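Local structure of cytolethal distending toxin subunit A (Haemophilus ducreyi, 1SR4) at residues A[59-64]-A[193-198]; A[70-75]-A[95-100]. The protein probably pairs with CdtC to deliver CdtB, the genotoxic subunit of a toxin that halts host cells in G2/M and fragments their chromatin. All coordinates share one frame; numbering follows the deposited sequence.

Interaction 1: A[59-64]-A[193-198]; sequences NFMTLM and WYLAPP
Strand residues 62-64 and 193-196 run antiparallel, axes 4.7 Å apart at closest, and their backbone is the tight part. Thr62 pairs with Ala196 and Met64 with Tyr194 through two hydrogen bonds each; Met64 N to Tyr194 O is nearly straight (176°), and the shortest runs from Tyr194 N to Met64 O at 2.7 Å. Just past the end of strand 193-196, Pro197 O accepts from Thr62 OG1 at 2.9 Å, the donor above the carbonyl plane. This pairing joins an early and a late strand of the subunit's ricin-type beta-trefoil. On one face, Leu63 and Leu195 lie side by side, CD2 to CD2 at 3.8 Å, and bent Met61 brings CE to 3.7 Å from Leu195 CD2. The benzo edge of Trp193 packs on Leu63, CE3 4.0 Å from CB. On the face of Thr62 and Ala196, Met64, straight through chi1 and chi2 and bent only at CE, sets SD in plane at the Tyr194 ring edge, a Met-aromatic contact. At the Phe60 end side chains meet loosely, CB to Pro198 CB at 4.1 Å, although Pro198 CD lies 3.4 Å from Phe60 O; instead of solvent, the CdtC chain packs on Pro198 and Tyr194, the CdtB chain on Met61 and Leu195.

Interaction 2: A[70-75]-A[95-100]; sequences LLTVWA and NIRNWK
The Trp99 indole approaches 70-75 edge-on. NE1 donates to Leu71 O at 3.0 Å along an almost straight line (173°), with the oxygen in the ring plane, although the donor stands above the plane of the carbonyl. Thr72 CA and a water also lie at the ring edge, and Val73 CG2 comes obliquely to CH2 at 3.9 Å, the Val73 and Trp99 side chains crossing at about a right angle. Phe112 and Asn114 also pack against the ring. A second flat group, the exposed Trp74 indole, takes little part and meets Tyr85 and Phe93, at the start of a region inferred to bind target cells. The water donates to both Leu71 O and Arg97 O, so Leu71 O is gripped twice and the two carbonyls are bridged. Here a strand of the beta-trefoil, 69-73, is met by the end of a 3-10 segment, through Arg97, and the strand after it, with side chains and water rather than paired backbones spanning the gap. Thr72 OG1, anti to its backbone N (chi1 -178°), donates to a lone pair of Val73 O at 2.8 Å and rests 3.2 Å from Arg97 CG, the two side chains lying alongside and pointing the same way. Ile96 CG1 takes the crowded position between N and the carbonyl carbon (chi1 65°) and, with chi2 extended, CD1 reaches 3.2 Å from Val73 O, while Ile96 CB meets Val73 CB at 4.1 Å. Farther out, the Arg97 guanidinium binds Gly94 O through NE, and Asn87 and Ser90 through NH1.

Along the chain, 59-64 comes first, and 70-75 follows almost at once, on the next strand. Segment 95-100 then returns to 70-75, so interaction 2 closes a loop with 19 residues between its segments. Much later 193-198 comes back to 59-64, closing the 128-residue loop of interaction 1; interaction 2 is nested inside it, and the two do not cross. Segment 59-64 also touches both halves of interaction 2: Met61 N lies 2.8 Å from Trp99 O and Leu63 O 2.9 Å from Leu71 N, probable hydrogen bonds. Asn98 OD1 packs against Thr62 and Pro198. Together the contacts tie the early strands of the trefoil domain to its late strand 189-196.

Interaction 1: A[59-64]-A[193-198]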
ATOM      1  N   ASN A  59      13.253   0.650   3.956  1.00 11.27           N
ATOM      2  CA  ASN A  59      13.155   2.092   3.784  1.00 11.83           C
ATOM      3  C   ASN A  59      13.436   2.616   2.382  1.00 12.69           C
ATOM      4  O   ASN A  59      13.228   3.803   2.109  1.00 12.12           O
ATOM      5  CB  ASN A  59      14.072   2.794   4.784  1.00 12.40           C
ATOM      6  CG  ASN A  59      13.727   2.444   6.219  1.00 16.26           C
ATOM      7  OD1 ASN A  59      12.565   2.504   6.613  1.00 17.38           O
ATOM      8  ND2 ASN A  59      14.731   2.070   7.004  1.00 17.43           N
ATOM      9  N   PHE A  60      13.886   1.740   1.490  1.00  9.97           N
ATOM     10  CA  PHE A  60      14.228   2.174   0.149  1.00 11.05           C
ATOM     11  C   PHE A  60      13.364   1.579  -0.940  1.00  8.65           C
ATOM     12  O   PHE A  60      12.671   0.598  -0.736  1.00  7.40           O
ATOM     13  CB  PHE A  60      15.704   1.867  -0.101  1.00 11.01           C
ATOM     14  CG  PHE A  60      16.597   2.525   0.889  1.00 12.65           C
ATOM     15  CD1 PHE A  60      16.981   3.852   0.718  1.00 12.40           C
ATOM     16  CD2 PHE A  60      16.967   1.862   2.049  1.00 13.81           C
ATOM     17  CE1 PHE A  60      17.716   4.503   1.697  1.00 14.33           C
ATOM     18  CE2 PHE A  60      17.713   2.515   3.041  1.00 14.52           C
ATOM     19  CZ  PHE A  60      18.083   3.831   2.862  1.00 14.57           C
ATOM     20  N   MET A  61      13.429   2.191  -2.108  1.00  9.52           N
ATOM     21  CA  MET A  61      12.647   1.743  -3.244  1.00 10.13           C
ATOM     22  C   MET A  61      13.283   2.267  -4.519  1.00  9.38           C
ATOM     23  O   MET A  61      14.320   2.944  -4.473  1.00  9.47           O
ATOM     24  CB  MET A  61      11.220   2.284  -3.105  1.00 12.24           C
ATOM     25  CG  MET A  61      11.131   3.779  -2.742  1.00 17.33           C
ATOM     26  SD  MET A  61      11.437   4.931  -4.107  1.00 22.65           S
ATOM     27  CE  MET A  61       9.815   4.890  -4.889  1.00 21.12           C
ATOM     28  N   THR A  62      12.684   1.932  -5.658  1.00  7.67           N
ATOM     29  CA  THR A  62      13.150   2.481  -6.921  1.00  9.30           C
ATOM     30  C   THR A  62      11.946   3.075  -7.651  1.00  8.72           C
ATOM     31  O   THR A  62      10.793   2.723  -7.377  1.00  7.22           O
ATOM     32  CB  THR A  62      13.768   1.428  -7.868  1.00  9.03           C
ATOM     33  OG1 THR A  62      12.837   0.356  -8.052  1.00  8.98           O
ATOM     34  CG2 THR A  62      15.097   0.896  -7.320  1.00  8.01           C
ATOM     35  N   LEU A  63      12.229   4.003  -8.554  1.00  7.60           N
ATOM     36  CA  LEU A  63      11.209   4.621  -9.389  1.00  9.30           C
ATOM     37  C   LEU A  63      11.503   3.924 -10.711  1.00  9.13           C
ATOM     38  O   LEU A  63      12.576   4.119 -11.303  1.00 10.06           O
ATOM     39  CB  LEU A  63      11.447   6.132  -9.492  1.00 11.11           C
ATOM     40  CG  LEU A  63      11.228   6.833  -8.145  1.00 12.54           C
ATOM     41  CD1 LEU A  63      11.659   8.299  -8.200  1.00 10.27           C
ATOM     42  CD2 LEU A  63       9.752   6.704  -7.780  1.00 15.04           C
ATOM     43  N   MET A  64      10.571   3.085 -11.149  1.00  8.64           N
ATOM     44  CA  MET A  64      10.764   2.305 -12.368  1.00  7.71           C
ATOM     45  C   MET A  64       9.873   2.754 -13.513  1.00  9.14           C
ATOM     46  O   MET A  64       8.664   2.892 -13.340  1.00  7.37           O
ATOM     47  CB  MET A  64      10.483   0.817 -12.062  1.00  9.49           C
ATOM     48  CG  MET A  64      10.623  -0.106 -13.283  1.00  6.92           C
ATOM     49  SD  MET A  64       9.998  -1.809 -13.028  1.00 11.27           S
ATOM     50  CE  MET A  64      11.129  -2.498 -11.808  1.00 10.03           C
ATOM     51  N   TRP A 193       5.400   6.108 -13.982  1.00 10.05           N
ATOM     52  CA  TRP A 193       6.417   5.438 -13.182  1.00  9.62           C
ATOM     53  C   TRP A 193       5.773   4.501 -12.181  1.00  9.05           C
ATOM     54  O   TRP A 193       4.625   4.722 -11.786  1.00  7.63           O
ATOM     55  CB  TRP A 193       7.205   6.480 -12.390  1.00  7.68           C
ATOM     56  CG  TRP A 193       8.026   7.404 -13.238  1.00  7.60           C
ATOM     57  CD1 TRP A 193       7.624   8.576 -13.839  1.00  6.97           C
ATOM     58  CD2 TRP A 193       9.397   7.215 -13.591  1.00  5.92           C
ATOM     59  NE1 TRP A 193       8.682   9.125 -14.546  1.00  8.79           N
ATOM     60  CE2 TRP A 193       9.777   8.304 -14.409  1.00  7.24           C
ATOM     61  CE3 TRP A 193      10.345   6.224 -13.293  1.00  8.57           C
ATOM     62  CZ2 TRP A 193      11.073   8.429 -14.936  1.00  6.53           C
ATOM     63  CZ3 TRP A 193      11.634   6.352 -13.817  1.00  9.40           C
ATOM     64  CH2 TRP A 193      11.980   7.448 -14.629  1.00  8.85           C
ATOM     65  N   TYR A 194       6.499   3.461 -11.771  1.00  8.21           N
ATOM     66  CA  TYR A 194       5.972   2.557 -10.748  1.00  7.73           C
ATOM     67  C   TYR A 194       6.795   2.722  -9.475  1.00  7.83           C
ATOM     68  O   TYR A 194       8.020   2.924  -9.526  1.00  8.01           O
ATOM     69  CB  TYR A 194       6.056   1.081 -11.169  1.00  7.40           C
ATOM     70  CG  TYR A 194       5.694   0.786 -12.615  1.00  9.44           C
ATOM     71  CD1 TYR A 194       4.480   1.216 -13.166  1.00  9.52           C
ATOM     72  CD2 TYR A 194       6.559   0.044 -13.427  1.00  9.35           C
ATOM     73  CE1 TYR A 194       4.137   0.895 -14.514  1.00 10.47           C
ATOM     74  CE2 TYR A 194       6.232  -0.269 -14.759  1.00  9.00           C
ATOM     75  CZ  TYR A 194       5.026   0.155 -15.290  1.00 10.10           C
ATOM     76  OH  TYR A 194       4.720  -0.173 -16.598  1.00 12.39           O
ATOM     77  N   LEU A 195       6.120   2.639  -8.333  1.00  6.32           N
ATOM     78  CA  LEU A 195       6.784   2.714  -7.037  1.00  7.34           C
ATOM     79  C   LEU A 195       7.153   1.245  -6.847  1.00  8.05           C
ATOM     80  O   LEU A 195       6.284   0.411  -6.593  1.00  7.85           O
ATOM     81  CB  LEU A 195       5.778   3.216  -5.986  1.00  9.40           C
ATOM     82  CG  LEU A 195       5.290   4.641  -6.351  1.00  8.81           C
ATOM     83  CD1 LEU A 195       4.134   5.091  -5.488  1.00  9.76           C
ATOM     84  CD2 LEU A 195       6.461   5.589  -6.220  1.00 11.18           C
ATOM     85  N   ALA A 196       8.442   0.935  -6.973  1.00  6.58           N
ATOM     86  CA  ALA A 196       8.910  -0.452  -6.946  1.00  7.29           C
ATOM     87  C   ALA A 196       9.905  -0.821  -5.852  1.00  7.42           C
ATOM     88  O   ALA A 196      10.473   0.053  -5.191  1.00  6.79           O
ATOM     89  CB  ALA A 196       9.532  -0.792  -8.360  1.00  7.02           C
ATOM     90  N   PRO A 197      10.141  -2.134  -5.653  1.00  6.84           N
ATOM     91  CA  PRO A 197      11.094  -2.558  -4.619  1.00  6.67           C
ATOM     92  C   PRO A 197      12.483  -2.072  -5.013  1.00  7.32           C
ATOM     93  O   PRO A 197      12.781  -1.904  -6.195  1.00  8.65           O
ATOM     94  CB  PRO A 197      11.018  -4.095  -4.662  1.00  6.60           C
ATOM     95  CG  PRO A 197       9.640  -4.377  -5.262  1.00  7.30           C
ATOM     96  CD  PRO A 197       9.547  -3.301  -6.327  1.00  5.65           C
ATOM     97  N   PRO A 198      13.350  -1.840  -4.024  1.00  7.74           N
ATOM     98  CA  PRO A 198      14.712  -1.373  -4.284  1.00  8.20           C
ATOM     99  C   PRO A 198      15.507  -2.508  -4.907  1.00  9.31           C
ATOM    100  O   PRO A 198      15.094  -3.671  -4.811  1.00  9.47           O
ATOM    101  CB  PRO A 198      15.226  -1.035  -2.886  1.00  5.62           C
ATOM    102  CG  PRO A 198      14.591  -2.139  -2.038  1.00  5.61           C
ATOM    103  CD  PRO A 198      13.151  -2.159  -2.593  1.00  6.67           C
TER

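Interaction 2: A[70-75]-A[95-100]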
ATOM      1  N   LEU A  70      15.313   2.313 -14.164  1.00 10.91           N
ATOM      2  CA  LEU A  70      15.209   2.888 -12.819  1.00  9.06           C
ATOM      3  C   LEU A  70      15.859   4.282 -12.737  1.00  8.68           C
ATOM      4  O   LEU A  70      16.976   4.474 -13.219  1.00  7.35           O
ATOM      5  CB  LEU A  70      15.904   1.939 -11.833  1.00  8.55           C
ATOM      6  CG  LEU A  70      15.590   0.443 -11.993  1.00  8.57           C
ATOM      7  CD1 LEU A  70      16.615  -0.400 -11.196  1.00  9.34           C
ATOM      8  CD2 LEU A  70      14.176   0.172 -11.532  1.00  5.27           C
ATOM      9  N   LEU A  71      15.155   5.256 -12.154  1.00  7.32           N
ATOM     10  CA  LEU A  71      15.725   6.591 -12.012  1.00  9.59           C
ATOM     11  C   LEU A  71      16.998   6.418 -11.179  1.00  9.36           C
ATOM     12  O   LEU A  71      16.961   5.849 -10.086  1.00  8.61           O
ATOM     13  CB  LEU A  71      14.774   7.518 -11.268  1.00  9.27           C
ATOM     14  CG  LEU A  71      15.346   8.947 -11.170  1.00 12.58           C
ATOM     15  CD1 LEU A  71      15.381   9.618 -12.581  1.00  7.73           C
ATOM     16  CD2 LEU A  71      14.494   9.773 -10.213  1.00  9.52           C
ATOM     17  N   THR A  72      18.119   6.924 -11.678  1.00  8.64           N
ATOM     18  CA  THR A  72      19.364   6.745 -10.948  1.00  8.79           C
ATOM     19  C   THR A  72      20.416   7.831 -11.154  1.00 10.19           C
ATOM     20  O   THR A  72      20.421   8.555 -12.156  1.00  8.19           O
ATOM     21  CB  THR A  72      20.008   5.407 -11.358  1.00  7.52           C
ATOM     22  OG1 THR A  72      21.207   5.193 -10.621  1.00  7.90           O
ATOM     23  CG2 THR A  72      20.333   5.414 -12.847  1.00  8.17           C
ATOM     24  N   VAL A  73      21.282   7.943 -10.157  1.00 10.82           N
ATOM     25  CA  VAL A  73      22.423   8.835 -10.223  1.00 10.87           C
ATOM     26  C   VAL A  73      23.331   8.116 -11.222  1.00 12.40           C
ATOM     27  O   VAL A  73      23.273   6.885 -11.337  1.00 12.39           O
ATOM     28  CB  VAL A  73      23.159   8.874  -8.858  1.00 13.00           C
ATOM     29  CG1 VAL A  73      24.615   9.378  -9.043  1.00 10.78           C
ATOM     30  CG2 VAL A  73      22.382   9.742  -7.872  1.00 10.33           C
ATOM     31  N   TRP A  74      24.116   8.856 -11.997  1.00 11.87           N
ATOM     32  CA  TRP A  74      25.063   8.198 -12.896  1.00 13.99           C
ATOM     33  C   TRP A  74      26.426   8.770 -12.462  1.00 14.58           C
ATOM     34  O   TRP A  74      27.189   8.086 -11.790  1.00 13.15           O
ATOM     35  CB  TRP A  74      24.777   8.492 -14.373  1.00 15.52           C
ATOM     36  CG  TRP A  74      25.757   7.805 -15.259  1.00 23.04           C
ATOM     37  CD1 TRP A  74      25.962   6.453 -15.371  1.00 24.73           C
ATOM     38  CD2 TRP A  74      26.731   8.427 -16.099  1.00 26.50           C
ATOM     39  NE1 TRP A  74      27.010   6.200 -16.228  1.00 25.43           N
ATOM     40  CE2 TRP A  74      27.500   7.392 -16.689  1.00 27.37           C
ATOM     41  CE3 TRP A  74      27.035   9.759 -16.409  1.00 28.75           C
ATOM     42  CZ2 TRP A  74      28.555   7.653 -17.573  1.00 29.32           C
ATOM     43  CZ3 TRP A  74      28.090  10.019 -17.291  1.00 31.48           C
ATOM     44  CH2 TRP A  74      28.833   8.970 -17.860  1.00 30.17           C
ATOM     45  N   ALA A  75      26.709  10.028 -12.811  1.00 13.70           N
ATOM     46  CA  ALA A  75      27.965  10.666 -12.383  1.00 16.28           C
ATOM     47  C   ALA A  75      27.738  10.975 -10.909  1.00 15.22           C
ATOM     48  O   ALA A  75      26.747  11.622 -10.542  1.00 15.01           O
ATOM     49  CB  ALA A  75      28.223  11.961 -13.176  1.00 14.97           C
ATOM     50  N   ASN A  95      23.948   0.714  -4.909  1.00 10.80           N
ATOM     51  CA  ASN A  95      22.863   1.431  -4.245  1.00  9.54           C
ATOM     52  C   ASN A  95      22.592   2.900  -4.635  1.00  9.74           C
ATOM     53  O   ASN A  95      21.724   3.548  -4.020  1.00  7.01           O
ATOM     54  CB  ASN A  95      23.039   1.303  -2.720  1.00  9.24           C
ATOM     55  CG  ASN A  95      23.052  -0.154  -2.248  1.00 12.71           C
ATOM     56  OD1 ASN A  95      22.688  -1.072  -2.993  1.00 10.94           O
ATOM     57  ND2 ASN A  95      23.461  -0.368  -0.993  1.00 11.24           N
ATOM     58  N   ILE A  96      23.302   3.434  -5.634  1.00  7.18           N
ATOM     59  CA  ILE A  96      23.028   4.806  -6.059  1.00  8.67           C
ATOM     60  C   ILE A  96      21.707   4.789  -6.853  1.00  9.13           C
ATOM     61  O   ILE A  96      21.173   5.842  -7.239  1.00  7.75           O
ATOM     62  CB  ILE A  96      24.133   5.377  -6.978  1.00 10.44           C
ATOM     63  CG1 ILE A  96      24.177   4.604  -8.302  1.00 10.66           C
ATOM     64  CG2 ILE A  96      25.481   5.333  -6.261  1.00 10.04           C
ATOM     65  CD1 ILE A  96      25.134   5.209  -9.346  1.00 14.41           C
ATOM     66  N   ARG A  97      21.190   3.580  -7.082  1.00  8.35           N
ATOM     67  CA  ARG A  97      19.931   3.384  -7.821  1.00  8.39           C
ATOM     68  C   ARG A  97      18.689   3.355  -6.923  1.00  8.09           C
ATOM     69  O   ARG A  97      17.560   3.387  -7.419  1.00  9.20           O
ATOM     70  CB  ARG A  97      20.007   2.079  -8.608  1.00  6.93           C
ATOM     71  CG  ARG A  97      21.067   2.091  -9.709  1.00  8.59           C
ATOM     72  CD  ARG A  97      21.214   0.703 -10.323  1.00  9.86           C
ATOM     73  NE  ARG A  97      21.643  -0.264  -9.316  1.00  8.02           N
ATOM     74  CZ  ARG A  97      21.614  -1.579  -9.498  1.00  8.67           C
ATOM     75  NH1 ARG A  97      21.187  -2.090 -10.655  1.00  6.97           N
ATOM     76  NH2 ARG A  97      21.978  -2.390  -8.513  1.00  5.28           N
ATOM     77  N   ASN A  98      18.903   3.302  -5.609  1.00  7.75           N
ATOM     78  CA  ASN A  98      17.821   3.241  -4.630  1.00  8.43           C
ATOM     79  C   ASN A  98      17.604   4.558  -3.915  1.00  8.82           C
ATOM     80  O   ASN A  98      18.550   5.276  -3.627  1.00  9.23           O
ATOM     81  CB  ASN A  98      18.097   2.147  -3.576  1.00  6.32           C
ATOM     82  CG  ASN A  98      18.225   0.776  -4.191  1.00  8.68           C
ATOM     83  OD1 ASN A  98      17.420   0.394  -5.039  1.00  6.71           O
ATOM     84  ND2 ASN A  98      19.237   0.020  -3.767  1.00  8.35           N
ATOM     85  N   TRP A  99      16.344   4.840  -3.598  1.00  9.26           N
ATOM     86  CA  TRP A  99      15.981   6.073  -2.935  1.00  9.97           C
ATOM     87  C   TRP A  99      15.045   5.821  -1.770  1.00 10.37           C
ATOM     88  O   TRP A  99      14.304   4.832  -1.750  1.00 10.36           O
ATOM     89  CB  TRP A  99      15.260   7.007  -3.913  1.00  9.53           C
ATOM     90  CG  TRP A  99      15.999   7.247  -5.199  1.00  8.44           C
ATOM     91  CD1 TRP A  99      15.962   6.475  -6.326  1.00  8.30           C
ATOM     92  CD2 TRP A  99      16.883   8.335  -5.480  1.00  8.53           C
ATOM     93  NE1 TRP A  99      16.773   7.022  -7.300  1.00  8.56           N
ATOM     94  CE2 TRP A  99      17.345   8.167  -6.806  1.00  8.90           C
ATOM     95  CE3 TRP A  99      17.327   9.442  -4.738  1.00  8.62           C
ATOM     96  CZ2 TRP A  99      18.230   9.066  -7.415  1.00  7.59           C
ATOM     97  CZ3 TRP A  99      18.211  10.342  -5.345  1.00 10.73           C
ATOM     98  CH2 TRP A  99      18.650  10.144  -6.673  1.00  8.41           C
ATOM     99  N   LYS A 100      15.086   6.740  -0.813  1.00  9.77           N
ATOM    100  CA  LYS A 100      14.207   6.714   0.335  1.00 11.34           C
ATOM    101  C   LYS A 100      13.214   7.853   0.063  1.00 12.12           C
ATOM    102  O   LYS A 100      13.597   9.015  -0.107  1.00 12.93           O
ATOM    103  CB  LYS A 100      14.979   6.985   1.629  1.00 13.02           C
ATOM    104  CG  LYS A 100      14.073   7.209   2.848  1.00 18.08           C
ATOM    105  CD  LYS A 100      14.873   7.574   4.113  1.00 20.46           C
ATOM    106  CE  LYS A 100      15.698   6.398   4.604  1.00 26.35           C
ATOM    107  NZ  LYS A 100      16.520   6.705   5.832  1.00 29.54           N
TER
HETATM  108  O   HOH W   1      15.208   4.109  -8.801  1.00  7.40           O